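Local coordinates for PvdO (Pseudomonas aeruginosa, PDB 5HHA), which is a calcium-binding periplasmic protein with a formylglycine-generating-enzyme-like fold, probably acting in maturation of the pyoverdine chromophore, at residues 38-43 / 139-144; 135-140 / 280-285; 87-92 / 127-132. All blocks are in the same frame, centred on the assembly; numbering follows the deposited sequence.

Contact 1: 38-43 / 139-144; sequences DCPEMV and AWLSKK
In this sulfatase-modifying-factor-like domain, helix 131-145 packs against the loop that leads into strand 42-52, and Leu141 meets Cys39 and Pro40 of that loop. The two backbones stay well apart, with Cys39 CA and Leu141 CA 7.6 Å from each other, so a single leucine spans the gap. Its two methyl groups divide the work. Leu141 CD1 comes up against the CD/CG edge of the Pro40 ring, 3.8 Å from Pro40 CD. CD2 lies instead against the sulfur, with Cys39 SG 3.9 Å from Leu141 CD2. The Cys39 torsion explains this second touch: SG sits anti to the carbonyl carbon and beside the backbone N (chi1 -69°), where it also closes the disulfide with Cys36. The sulfur is thus fixed by a covalent link on the loop side and lies on an apolar methyl on the helix side. All three touching residues are buried, and the contact between them is purely apolar. Pro40 fills out the layer by packing also on Tyr137 and on Glu88 of helix 86-96, while Cys39 touches Thr145 near the end of helix 131-145. Beyond Pro40 the chain turns away from the helix and joins the sheet, where Met42 pairs with Phe33 and Val43 with Ile79 through backbone bonds; Glu41 forms a salt bridge to Arg81. Polar groups border the apolar patch at its exposed end, where Asp38 and Lys144 lie. On the helix, Ser142 OG is bonded to Ala138 O and to Tyr149 N, tying the helix to the strand that follows it.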
ATOM      1  N   ASP A  38     -16.513   7.002  -9.367  1.00 20.37           N
ATOM      2  CA  ASP A  38     -15.364   7.694  -8.779  1.00 23.16           C
ATOM      3  C   ASP A  38     -14.652   6.843  -7.755  1.00 18.78           C
ATOM      4  O   ASP A  38     -13.651   7.271  -7.191  1.00 18.04           O
ATOM      5  CB  ASP A  38     -15.857   8.954  -8.040  1.00 24.80           C
ATOM      6  CG  ASP A  38     -16.047  10.138  -8.955  1.00 32.31           C
ATOM      7  OD1 ASP A  38     -15.270  10.288  -9.924  1.00 39.10           O
ATOM      8  OD2 ASP A  38     -16.966  10.934  -8.682  1.00 38.44           O
ATOM      9  N   CYS A  39     -15.195   5.661  -7.474  1.00 15.71           N
ATOM     10  CA  CYS A  39     -14.692   4.808  -6.403  1.00 13.90           C
ATOM     11  C   CYS A  39     -13.530   3.959  -6.890  1.00 12.66           C
ATOM     12  O   CYS A  39     -13.463   3.630  -8.086  1.00 13.18           O
ATOM     13  CB  CYS A  39     -15.787   3.860  -5.928  1.00 15.20           C
ATOM     14  SG  CYS A  39     -17.158   4.656  -5.055  1.00 20.50           S
ATOM     15  N   PRO A  40     -12.625   3.583  -5.964  1.00 11.63           N
ATOM     16  CA  PRO A  40     -11.489   2.761  -6.399  1.00 12.34           C
ATOM     17  C   PRO A  40     -11.907   1.392  -6.910  1.00 10.68           C
ATOM     18  O   PRO A  40     -12.858   0.816  -6.401  1.00 12.44           O
ATOM     19  CB  PRO A  40     -10.651   2.631  -5.128  1.00 10.93           C
ATOM     20  CG  PRO A  40     -11.043   3.775  -4.257  1.00 14.12           C
ATOM     21  CD  PRO A  40     -12.498   4.012  -4.565  1.00 12.95           C
ATOM     22  N   GLU A  41     -11.197   0.880  -7.895  1.00 10.63           N
ATOM     23  CA  GLU A  41     -11.417  -0.486  -8.357  1.00 11.30           C
ATOM     24  C   GLU A  41     -10.933  -1.481  -7.311  1.00 11.74           C
ATOM     25  O   GLU A  41      -9.761  -1.441  -6.899  1.00 10.97           O
ATOM     26  CB  GLU A  41     -10.700  -0.706  -9.672  1.00 11.39           C
ATOM     27  CG  GLU A  41     -11.300   0.168 -10.793  1.00 14.30           C
ATOM     28  CD  GLU A  41     -10.539   0.112 -12.100  1.00 19.77           C
ATOM     29  OE1 GLU A  41      -9.690  -0.767 -12.292  1.00 16.51           O
ATOM     30  OE2 GLU A  41     -10.784   0.974 -12.972  1.00 19.83           O
ATOM     31  N   MET A  42     -11.834  -2.345  -6.871  1.00 11.36           N
ATOM     32  CA  MET A  42     -11.564  -3.302  -5.814  1.00 10.83           C
ATOM     33  C   MET A  42     -11.396  -4.697  -6.399  1.00 11.60           C
ATOM     34  O   MET A  42     -12.040  -5.056  -7.407  1.00 13.63           O
ATOM     35  CB  MET A  42     -12.725  -3.303  -4.848  1.00 11.18           C
ATOM     36  CG  MET A  42     -13.040  -1.950  -4.285  1.00 11.63           C
ATOM     37  SD  MET A  42     -11.683  -1.144  -3.421  1.00 10.81           S
ATOM     38  CE  MET A  42     -11.520  -2.211  -1.965  1.00 12.45           C
ATOM     39  N   VAL A  43     -10.534  -5.502  -5.783  1.00 11.06           N
ATOM     40  CA  VAL A  43     -10.367  -6.895  -6.176  1.00 11.51           C
ATOM     41  C   VAL A  43     -10.563  -7.768  -4.941  1.00 11.96           C
ATOM     42  O   VAL A  43     -10.094  -7.457  -3.844  1.00 10.58           O
ATOM     43  CB  VAL A  43      -8.990  -7.147  -6.869  1.00 10.04           C
ATOM     44  CG1 VAL A  43      -7.800  -6.829  -5.938  1.00 10.92           C
ATOM     45  CG2 VAL A  43      -8.898  -8.569  -7.408  1.00 12.39           C
ATOM     46  N   ALA A 139     -14.078   6.764   5.491  1.00 11.97           N
ATOM     47  CA  ALA A 139     -15.384   7.085   6.086  1.00 13.68           C
ATOM     48  C   ALA A 139     -16.323   7.710   5.063  1.00 14.41           C
ATOM     49  O   ALA A 139     -17.512   7.351   4.984  1.00 15.16           O
ATOM     50  CB  ALA A 139     -15.217   7.998   7.251  1.00 14.76           C
ATOM     51  N   TRP A 140     -15.804   8.616   4.248  1.00 14.59           N
ATOM     52  CA  TRP A 140     -16.598   9.207   3.197  1.00 15.40           C
ATOM     53  C   TRP A 140     -17.061   8.143   2.188  1.00 15.52           C
ATOM     54  O   TRP A 140     -18.228   8.110   1.790  1.00 16.08           O
ATOM     55  CB  TRP A 140     -15.778  10.294   2.507  1.00 15.38           C
ATOM     56  CG  TRP A 140     -16.454  10.849   1.314  1.00 16.59           C
ATOM     57  CD1 TRP A 140     -17.489  11.744   1.292  1.00 16.29           C
ATOM     58  CD2 TRP A 140     -16.159  10.542  -0.044  1.00 14.45           C
ATOM     59  NE1 TRP A 140     -17.845  12.008   0.003  1.00 18.98           N
ATOM     60  CE2 TRP A 140     -17.053  11.275  -0.841  1.00 15.31           C
ATOM     61  CE3 TRP A 140     -15.217   9.720  -0.673  1.00 15.02           C
ATOM     62  CZ2 TRP A 140     -17.024  11.218  -2.228  1.00 16.78           C
ATOM     63  CZ3 TRP A 140     -15.193   9.654  -2.020  1.00 15.83           C
ATOM     64  CH2 TRP A 140     -16.084  10.406  -2.802  1.00 18.17           C
ATOM     65  N   LEU A 141     -16.155   7.267   1.749  1.00 15.01           N
ATOM     66  CA  LEU A 141     -16.514   6.187   0.831  1.00 15.37           C
ATOM     67  C   LEU A 141     -17.576   5.281   1.420  1.00 15.54           C
ATOM     68  O   LEU A 141     -18.493   4.841   0.723  1.00 15.28           O
ATOM     69  CB  LEU A 141     -15.302   5.306   0.470  1.00 18.69           C
ATOM     70  CG  LEU A 141     -14.367   5.651  -0.692  1.00 19.11           C
ATOM     71  CD1 LEU A 141     -13.470   4.442  -0.957  1.00 15.45           C
ATOM     72  CD2 LEU A 141     -15.121   6.006  -1.952  1.00 19.71           C
ATOM     73  N   SER A 142     -17.433   4.994   2.692  1.00 11.97           N
ATOM     74  CA  SER A 142     -18.382   4.113   3.362  1.00 13.05           C
ATOM     75  C   SER A 142     -19.767   4.753   3.364  1.00 14.00           C
ATOM     76  O   SER A 142     -20.772   4.102   3.068  1.00 16.19           O
ATOM     77  CB  SER A 142     -17.951   3.853   4.789  1.00 11.99           C
ATOM     78  OG  SER A 142     -16.725   3.126   4.838  1.00 12.91           O
ATOM     79  N   LYS A 143     -19.835   6.037   3.693  1.00 13.26           N
ATOM     80  CA  LYS A 143     -21.136   6.701   3.791  1.00 15.03           C
ATOM     81  C   LYS A 143     -21.784   6.787   2.418  1.00 16.55           C
ATOM     82  O   LYS A 143     -22.981   6.542   2.264  1.00 16.12           O
ATOM     83  CB  LYS A 143     -20.988   8.098   4.396  1.00 16.82           C
ATOM     84  CG  LYS A 143     -22.339   8.850   4.563  1.00 18.08           C
ATOM     85  CD  LYS A 143     -22.117  10.261   5.120  1.00 22.84           C
ATOM     86  CE  LYS A 143     -23.427  11.012   5.430  1.00 19.39           C
ATOM     87  NZ  LYS A 143     -24.223  10.299   6.403  1.00 19.40           N
ATOM     88  N   LYS A 144     -21.001   7.104   1.398  1.00 14.43           N
ATOM     89  CA  LYS A 144     -21.522   7.272   0.057  0.60 18.34           C
ATOM     90  C   LYS A 144     -22.079   5.968  -0.499  1.00 17.99           C
ATOM     91  O   LYS A 144     -23.137   5.941  -1.121  1.00 19.31           O
ATOM     92  CB  LYS A 144     -20.395   7.770  -0.840  0.60 18.44           C
ATOM     93  CG  LYS A 144     -20.770   7.901  -2.285  0.60 19.99           C
ATOM     94  CD  LYS A 144     -19.632   8.541  -3.066  0.60 17.43           C
ATOM     95  CE  LYS A 144     -20.053   8.881  -4.482  0.60 22.67           C
ATOM     96  NZ  LYS A 144     -21.284   9.733  -4.501  0.60 24.83           N
TER

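Contact 2: 135-140 / 280-285; sequences KNYAAW and FRVARE
Tyr137 of helix 131-145 packs against Phe280 and Val282 of strand 278-285, joining helix and sheet in the domain core. The tight part is an offset edge-to-face pair: the edge of Phe280 is turned toward the face of Tyr137, with ring centroids 5.5 Å apart and planes at 70°. The closest atoms are Tyr137 CD2 and Phe280 CE2, at 3.5 Å. With CG anti to the backbone N (chi1 174°), the tyrosine ring reaches across to the strand. Val282 meets the same ring at its edge, near its plane, where Val282 CG1 is 4.0 Å from both Tyr137 CD2 and CE2. Tyr92 adds a further edge-to-face partner to Tyr137. Packing slackens beyond this cluster: Ala138 points at the strand, yet its CB stays 4.5 Å from Val282 CG1, and Lys135 and Ala139 belong to the exposed side of the helix. At the strand's far end the chemistry turns polar, Arg284 NH1 donating to Glu285 O at 3.0 Å while the Glu285 carboxylate pairs with Arg148 and Arg150. Helix and strand are therefore held here by ring and methyl packing, a steeply inclined aromatic pair included, without polar bonds between the two segments.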
ATOM      1  N   LYS A 135      -8.192   7.635   6.872  1.00 11.07           N
ATOM      2  CA  LYS A 135      -9.382   7.214   7.601  1.00 11.25           C
ATOM      3  C   LYS A 135     -10.587   8.047   7.176  1.00 12.24           C
ATOM      4  O   LYS A 135     -11.692   7.505   7.006  1.00 12.99           O
ATOM      5  CB  LYS A 135      -9.158   7.315   9.113  1.00 13.31           C
ATOM      6  CG  LYS A 135      -8.086   6.341   9.616  1.00 15.08           C
ATOM      7  CD  LYS A 135      -7.803   6.474  11.096  1.00 21.42           C
ATOM      8  CE  LYS A 135      -9.013   6.093  11.927  1.00 32.17           C
ATOM      9  NZ  LYS A 135      -9.243   4.625  11.900  1.00 41.00           N
ATOM     10  N   ASN A 136     -10.400   9.355   7.008  1.00 12.03           N
ATOM     11  CA  ASN A 136     -11.505  10.219   6.578  1.00 11.55           C
ATOM     12  C   ASN A 136     -12.011   9.876   5.198  1.00 12.60           C
ATOM     13  O   ASN A 136     -13.231   9.863   4.971  1.00 13.48           O
ATOM     14  CB  ASN A 136     -11.104  11.684   6.632  1.00 13.66           C
ATOM     15  CG  ASN A 136     -10.944  12.200   8.029  1.00 16.64           C
ATOM     16  OD1 ASN A 136     -11.442  11.614   8.981  1.00 17.32           O
ATOM     17  ND2 ASN A 136     -10.258  13.321   8.161  1.00 19.35           N
ATOM     18  N   TYR A 137     -11.107   9.578   4.269  1.00 12.83           N
ATOM     19  CA  TYR A 137     -11.484   9.177   2.928  1.00 13.29           C
ATOM     20  C   TYR A 137     -12.313   7.894   3.005  1.00 12.90           C
ATOM     21  O   TYR A 137     -13.339   7.771   2.353  1.00 13.89           O
ATOM     22  CB  TYR A 137     -10.231   8.954   2.055  1.00 10.49           C
ATOM     23  CG  TYR A 137     -10.535   8.397   0.680  1.00 12.48           C
ATOM     24  CD1 TYR A 137     -11.015   9.225  -0.323  1.00 12.78           C
ATOM     25  CD2 TYR A 137     -10.372   7.045   0.383  1.00 11.54           C
ATOM     26  CE1 TYR A 137     -11.322   8.733  -1.564  1.00 12.86           C
ATOM     27  CE2 TYR A 137     -10.671   6.540  -0.845  1.00 12.61           C
ATOM     28  CZ  TYR A 137     -11.148   7.385  -1.817  1.00 11.67           C
ATOM     29  OH  TYR A 137     -11.436   6.838  -3.026  1.00 13.10           O
ATOM     30  N   ALA A 138     -11.856   6.923   3.792  1.00 12.77           N
ATOM     31  CA  ALA A 138     -12.576   5.647   3.902  1.00 12.90           C
ATOM     32  C   ALA A 138     -13.960   5.848   4.544  1.00 12.91           C
ATOM     33  O   ALA A 138     -14.915   5.171   4.142  1.00 14.15           O
ATOM     34  CB  ALA A 138     -11.758   4.643   4.674  1.00 12.10           C
ATOM     35  N   ALA A 139     -14.078   6.764   5.491  1.00 11.97           N
ATOM     36  CA  ALA A 139     -15.384   7.085   6.086  1.00 13.68           C
ATOM     37  C   ALA A 139     -16.323   7.710   5.063  1.00 14.41           C
ATOM     38  O   ALA A 139     -17.512   7.351   4.984  1.00 15.16           O
ATOM     39  CB  ALA A 139     -15.217   7.998   7.251  1.00 14.76           C
ATOM     40  N   TRP A 140     -15.804   8.616   4.248  1.00 14.59           N
ATOM     41  CA  TRP A 140     -16.598   9.207   3.197  1.00 15.40           C
ATOM     42  C   TRP A 140     -17.061   8.143   2.188  1.00 15.52           C
ATOM     43  O   TRP A 140     -18.228   8.110   1.790  1.00 16.08           O
ATOM     44  CB  TRP A 140     -15.778  10.294   2.507  1.00 15.38           C
ATOM     45  CG  TRP A 140     -16.454  10.849   1.314  1.00 16.59           C
ATOM     46  CD1 TRP A 140     -17.489  11.744   1.292  1.00 16.29           C
ATOM     47  CD2 TRP A 140     -16.159  10.542  -0.044  1.00 14.45           C
ATOM     48  NE1 TRP A 140     -17.845  12.008   0.003  1.00 18.98           N
ATOM     49  CE2 TRP A 140     -17.053  11.275  -0.841  1.00 15.31           C
ATOM     50  CE3 TRP A 140     -15.217   9.720  -0.673  1.00 15.02           C
ATOM     51  CZ2 TRP A 140     -17.024  11.218  -2.228  1.00 16.78           C
ATOM     52  CZ3 TRP A 140     -15.193   9.654  -2.020  1.00 15.83           C
ATOM     53  CH2 TRP A 140     -16.084  10.406  -2.802  1.00 18.17           C
ATOM     54  N   PHE A 280      -1.860   5.198  -0.368  1.00  7.05           N
ATOM     55  CA  PHE A 280      -2.670   4.263   0.412  1.00  6.69           C
ATOM     56  C   PHE A 280      -3.559   3.441  -0.462  1.00  7.39           C
ATOM     57  O   PHE A 280      -3.892   3.844  -1.578  1.00  8.12           O
ATOM     58  CB  PHE A 280      -3.524   4.980   1.457  1.00  8.74           C
ATOM     59  CG  PHE A 280      -4.576   5.902   0.871  1.00  9.11           C
ATOM     60  CD1 PHE A 280      -4.245   7.174   0.407  1.00 10.13           C
ATOM     61  CD2 PHE A 280      -5.915   5.523   0.836  1.00 10.34           C
ATOM     62  CE1 PHE A 280      -5.212   8.025  -0.079  1.00 10.44           C
ATOM     63  CE2 PHE A 280      -6.889   6.373   0.338  1.00 10.55           C
ATOM     64  CZ  PHE A 280      -6.539   7.627  -0.104  1.00 11.79           C
ATOM     65  N   ARG A 281      -3.933   2.273   0.045  1.00  8.15           N
ATOM     66  CA  ARG A 281      -5.045   1.501  -0.488  1.00  8.48           C
ATOM     67  C   ARG A 281      -6.188   1.567   0.534  1.00  8.15           C
ATOM     68  O   ARG A 281      -6.008   1.972   1.677  1.00  8.73           O
ATOM     69  CB  ARG A 281      -4.637   0.046  -0.719  1.00  7.89           C
ATOM     70  CG  ARG A 281      -3.590  -0.123  -1.765  1.00  8.53           C
ATOM     71  CD  ARG A 281      -3.182  -1.581  -1.944  1.00  8.63           C
ATOM     72  NE  ARG A 281      -1.930  -1.608  -2.653  1.00  8.59           N
ATOM     73  CZ  ARG A 281      -1.782  -1.768  -3.966  1.00  7.72           C
ATOM     74  NH1 ARG A 281      -2.798  -2.109  -4.753  1.00  8.79           N
ATOM     75  NH2 ARG A 281      -0.580  -1.619  -4.499  1.00  7.28           N
ATOM     76  N   VAL A 282      -7.371   1.130   0.088  1.00  8.39           N
ATOM     77  CA  VAL A 282      -8.469   0.874   0.988  1.00  8.89           C
ATOM     78  C   VAL A 282      -8.905  -0.571   0.844  1.00  8.84           C
ATOM     79  O   VAL A 282      -8.700  -1.227  -0.183  1.00  9.14           O
ATOM     80  CB  VAL A 282      -9.683   1.825   0.741  1.00  9.99           C
ATOM     81  CG1 VAL A 282      -9.342   3.264   1.093  1.00 11.71           C
ATOM     82  CG2 VAL A 282     -10.207   1.744  -0.693  1.00 10.83           C
ATOM     83  N   ALA A 283      -9.557  -1.035   1.903  1.00  8.99           N
ATOM     84  CA  ALA A 283     -10.135  -2.374   1.945  1.00  9.75           C
ATOM     85  C   ALA A 283     -11.638  -2.256   2.146  1.00 10.86           C
ATOM     86  O   ALA A 283     -12.111  -1.256   2.680  1.00 11.45           O
ATOM     87  CB  ALA A 283      -9.518  -3.192   3.071  1.00  9.97           C
ATOM     88  N   ARG A 284     -12.347  -3.319   1.783  1.00 12.68           N
ATOM     89  CA  ARG A 284     -13.804  -3.335   1.858  1.00 15.19           C
ATOM     90  C   ARG A 284     -14.255  -4.718   2.299  1.00 14.44           C
ATOM     91  O   ARG A 284     -13.846  -5.719   1.711  1.00 13.33           O
ATOM     92  CB  ARG A 284     -14.381  -2.953   0.490  1.00 17.32           C
ATOM     93  CG  ARG A 284     -15.660  -3.659   0.059  1.00 30.52           C
ATOM     94  CD  ARG A 284     -16.825  -2.717   0.028  1.00 27.92           C
ATOM     95  NE  ARG A 284     -17.696  -2.839  -1.155  1.00 23.29           N
ATOM     96  CZ  ARG A 284     -18.542  -3.844  -1.383  1.00 20.40           C
ATOM     97  NH1 ARG A 284     -18.604  -4.875  -0.563  1.00 22.35           N
ATOM     98  NH2 ARG A 284     -19.303  -3.818  -2.455  1.00 22.40           N
ATOM     99  N   GLU A 285     -15.106  -4.780   3.313  1.00 18.44           N
ATOM    100  CA  GLU A 285     -15.662  -6.065   3.725  1.00 15.32           C
ATOM    101  C   GLU A 285     -16.679  -6.497   2.681  1.00 16.94           C
ATOM    102  O   GLU A 285     -17.324  -5.674   2.039  1.00 17.15           O
ATOM    103  CB  GLU A 285     -16.267  -5.964   5.125  1.00 26.77           C
ATOM    104  CG  GLU A 285     -15.268  -6.375   6.221  1.00 38.53           C
ATOM    105  CD  GLU A 285     -15.171  -5.387   7.373  1.00 36.97           C
ATOM    106  OE1 GLU A 285     -16.200  -5.098   8.012  1.00 33.80           O
ATOM    107  OE2 GLU A 285     -14.055  -4.911   7.664  1.00 39.08           O
TER

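Contact 3: 87-92 / 127-132; sequences GELDAY and VCVDYN
Leu89 of helix 86-96 packs on Val129, in the loop that runs into helix 131-145, so that one helix rests against the lead-in to the other. The apolar interaction is narrow, burying 79 Å² in all. Leu89 CD2 and Val129 CG1 meet at 3.7 Å as the two side chains slide past each other in opposite directions. The leucine CG lies anti to the backbone N (chi1 -175°), carrying the branch outward from the helix to the loop. Val129 turns its other methyl, CG2, to the Phe280 ring, so the residue is wedged between helix and sheet. A looser touch comes from the backbone, Val127 O lying 4.4 Å from Leu89 CD2, while the Val127 side chain points away from the helix onto Tyr118 and Val217; it is about 14 Å from the bound calcium ion.

Hydrogen bonds and a covalent link shape the elements themselves. Asp130 is the N-cap of helix 131-145, its OD1 accepting from Asp133 N; in the reverse sense, Glu88 OE1 inside helix 86-96 accepts from the N of Thr85, just before it. The loop is held at two points, where Val129 O takes Trp220 NE1 and Cys128 O takes Arg274 NH1, and in the first turn of the helix Tyr131 OH is bonded to Ala222 O. Cys128 is joined to Cys111 by a disulfide.

Charge plays a lesser part, since the ion pairs Glu88 with Arg123 and Asp130 with Arg274 are long and weak. The division is clear: polar and covalent bonds hold the loop and cap the first turns of the helices, whereas helix 86-96 meets the loop through apolar groups, a contact without directional bonds that depends on the fit of one leucine branch against one valine methyl.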
ATOM      1  N   GLY A  87      -6.918  11.288  -8.903  1.00 10.67           N
ATOM      2  CA  GLY A  87      -8.251  11.665  -9.330  1.00 11.04           C
ATOM      3  C   GLY A  87      -9.301  11.173  -8.371  1.00 11.38           C
ATOM      4  O   GLY A  87     -10.319  11.837  -8.137  1.00 12.63           O
ATOM      5  N   GLU A  88      -9.078  10.000  -7.796  1.00 10.52           N
ATOM      6  CA  GLU A  88     -10.030   9.466  -6.829  1.00 11.14           C
ATOM      7  C   GLU A  88     -10.033  10.315  -5.568  1.00 11.57           C
ATOM      8  O   GLU A  88     -11.098  10.620  -5.006  1.00 12.74           O
ATOM      9  CB  GLU A  88      -9.719   8.006  -6.524  1.00 11.07           C
ATOM     10  CG  GLU A  88     -10.159   7.106  -7.663  1.00 10.88           C
ATOM     11  CD  GLU A  88      -9.460   5.756  -7.750  1.00 10.64           C
ATOM     12  OE1 GLU A  88      -8.633   5.398  -6.877  1.00 10.18           O
ATOM     13  OE2 GLU A  88      -9.789   5.019  -8.713  1.00 12.65           O
ATOM     14  N   LEU A  89      -8.852  10.710  -5.119  1.00 11.30           N
ATOM     15  CA  LEU A  89      -8.783  11.595  -3.963  1.00 11.94           C
ATOM     16  C   LEU A  89      -9.420  12.951  -4.281  1.00 12.31           C
ATOM     17  O   LEU A  89     -10.129  13.520  -3.434  1.00 13.65           O
ATOM     18  CB  LEU A  89      -7.338  11.752  -3.494  1.00 12.15           C
ATOM     19  CG  LEU A  89      -7.125  12.568  -2.204  1.00 13.81           C
ATOM     20  CD1 LEU A  89      -7.701  11.828  -1.009  1.00 16.15           C
ATOM     21  CD2 LEU A  89      -5.643  12.878  -2.001  1.00 14.40           C
ATOM     22  N   ASP A  90      -9.193  13.448  -5.485  1.00 12.24           N
ATOM     23  CA  ASP A  90      -9.749  14.742  -5.864  1.00 12.67           C
ATOM     24  C   ASP A  90     -11.268  14.700  -5.833  1.00 15.22           C
ATOM     25  O   ASP A  90     -11.912  15.681  -5.477  1.00 15.54           O
ATOM     26  CB  ASP A  90      -9.261  15.150  -7.251  1.00 15.49           C
ATOM     27  CG  ASP A  90      -7.892  15.783  -7.242  1.00 19.21           C
ATOM     28  OD1 ASP A  90      -7.409  16.201  -6.176  1.00 23.54           O
ATOM     29  OD2 ASP A  90      -7.314  15.903  -8.342  1.00 24.81           O
ATOM     30  N   ALA A  91     -11.867  13.572  -6.186  1.00 13.93           N
ATOM     31  CA  ALA A  91     -13.319  13.450  -6.133  1.00 14.89           C
ATOM     32  C   ALA A  91     -13.843  13.606  -4.698  1.00 16.83           C
ATOM     33  O   ALA A  91     -14.880  14.244  -4.432  1.00 17.51           O
ATOM     34  CB  ALA A  91     -13.761  12.113  -6.740  1.00 17.95           C
ATOM     35  N   TYR A  92     -13.139  13.015  -3.750  1.00 14.30           N
ATOM     36  CA  TYR A  92     -13.463  13.196  -2.348  1.00 15.41           C
ATOM     37  C   TYR A  92     -13.296  14.657  -1.898  1.00 14.44           C
ATOM     38  O   TYR A  92     -14.154  15.182  -1.185  1.00 14.64           O
ATOM     39  CB  TYR A  92     -12.564  12.262  -1.532  1.00 14.58           C
ATOM     40  CG  TYR A  92     -12.283  12.660  -0.108  1.00 14.29           C
ATOM     41  CD1 TYR A  92     -13.231  12.456   0.894  1.00 15.47           C
ATOM     42  CD2 TYR A  92     -11.050  13.169   0.265  1.00 14.29           C
ATOM     43  CE1 TYR A  92     -12.976  12.787   2.203  1.00 16.74           C
ATOM     44  CE2 TYR A  92     -10.792  13.512   1.587  1.00 15.24           C
ATOM     45  CZ  TYR A  92     -11.763  13.307   2.549  1.00 14.85           C
ATOM     46  OH  TYR A  92     -11.513  13.624   3.869  1.00 16.78           O
ATOM     47  N   VAL A 127      -1.024  11.086  -2.964  1.00  8.75           N
ATOM     48  CA  VAL A 127       0.021  11.199  -1.960  1.00  7.83           C
ATOM     49  C   VAL A 127      -0.278  12.442  -1.103  1.00  9.22           C
ATOM     50  O   VAL A 127      -1.338  13.074  -1.255  1.00 10.35           O
ATOM     51  CB  VAL A 127       1.413  11.302  -2.627  1.00  8.13           C
ATOM     52  CG1 VAL A 127       1.775   9.991  -3.324  1.00  9.36           C
ATOM     53  CG2 VAL A 127       1.497  12.494  -3.604  1.00 10.35           C
ATOM     54  N   CYS A 128       0.639  12.788  -0.204  1.00  8.40           N
ATOM     55  CA  CYS A 128       0.530  14.026   0.564  1.00  8.41           C
ATOM     56  C   CYS A 128      -0.688  14.007   1.457  1.00 10.13           C
ATOM     57  O   CYS A 128      -1.286  15.060   1.734  1.00 10.50           O
ATOM     58  CB  CYS A 128       0.571  15.246  -0.369  1.00 10.12           C
ATOM     59  SG  CYS A 128       2.179  15.483  -1.125  1.00 10.73           S
ATOM     60  N   VAL A 129      -1.001  12.803   1.943  1.00  9.04           N
ATOM     61  CA  VAL A 129      -2.065  12.530   2.901  1.00  9.40           C
ATOM     62  C   VAL A 129      -1.484  11.891   4.167  1.00  9.82           C
ATOM     63  O   VAL A 129      -0.543  11.078   4.105  1.00  9.07           O
ATOM     64  CB  VAL A 129      -3.127  11.579   2.310  1.00  9.52           C
ATOM     65  CG1 VAL A 129      -4.011  12.303   1.298  1.00 12.14           C
ATOM     66  CG2 VAL A 129      -2.490  10.318   1.698  1.00 10.91           C
ATOM     67  N   ASP A 130      -2.017  12.263   5.326  1.00  9.42           N
ATOM     68  CA  ASP A 130      -1.604  11.605   6.559  1.00 10.17           C
ATOM     69  C   ASP A 130      -2.549  10.451   6.885  1.00  8.89           C
ATOM     70  O   ASP A 130      -3.470  10.123   6.171  1.00 10.04           O
ATOM     71  CB  ASP A 130      -1.370  12.584   7.756  1.00  9.98           C
ATOM     72  CG  ASP A 130      -2.649  13.100   8.399  1.00 11.49           C
ATOM     73  OD1 ASP A 130      -3.748  12.720   7.996  1.00 13.05           O
ATOM     74  OD2 ASP A 130      -2.528  13.908   9.365  1.00 14.22           O
ATOM     75  N   TYR A 131      -2.261   9.805   7.999  1.00  8.84           N
ATOM     76  CA  TYR A 131      -2.997   8.606   8.402  1.00  9.47           C
ATOM     77  C   TYR A 131      -4.488   8.900   8.599  1.00  9.35           C
ATOM     78  O   TYR A 131      -5.346   8.182   8.115  1.00 10.62           O
ATOM     79  CB  TYR A 131      -2.348   8.082   9.679  1.00 11.00           C
ATOM     80  CG  TYR A 131      -2.905   6.855  10.356  1.00  9.62           C
ATOM     81  CD1 TYR A 131      -3.914   6.962  11.302  1.00 11.48           C
ATOM     82  CD2 TYR A 131      -2.336   5.604  10.149  1.00 11.05           C
ATOM     83  CE1 TYR A 131      -4.370   5.855  12.012  1.00 12.41           C
ATOM     84  CE2 TYR A 131      -2.788   4.477  10.861  1.00  9.87           C
ATOM     85  CZ  TYR A 131      -3.809   4.618  11.779  1.00 10.06           C
ATOM     86  OH  TYR A 131      -4.254   3.531  12.525  1.00 11.71           O
ATOM     87  N   ASN A 132      -4.779   9.979   9.317  1.00 10.47           N
ATOM     88  CA  ASN A 132      -6.165  10.375   9.542  0.61 12.63           C
ATOM     89  C   ASN A 132      -6.896  10.758   8.260  1.00 11.62           C
ATOM     90  O   ASN A 132      -8.087  10.493   8.113  1.00 12.63           O
ATOM     91  CB  ASN A 132      -6.210  11.541  10.531  0.61 15.23           C
ATOM     92  CG  ASN A 132      -7.592  11.780  11.075  0.61 18.50           C
ATOM     93  OD1 ASN A 132      -8.113  10.975  11.844  0.61 23.88           O
ATOM     94  ND2 ASN A 132      -8.199  12.885  10.676  0.61 20.49           N
TER

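All three contacts are buried and all use helix 131-145 or its lead-in loop, each with a different partner: the N-terminal loop in contact 1, strand 278-285 in contact 2 and helix 86-96 in contact 3. Contact 2 is the aromatic one, contact 1 pairs methyls with a disulfide sulfur and a proline ring, and contact 3 is aliphatic and the smallest. Contact 1 lies farthest from the chain's centre and has charged groups at its border. Contacts 1 and 2 are neighbours, with Met42 CE 3.5 Å from Val282 O. Tyr92, from contact 3, fits edge-to-face against Trp140, linking the two helices.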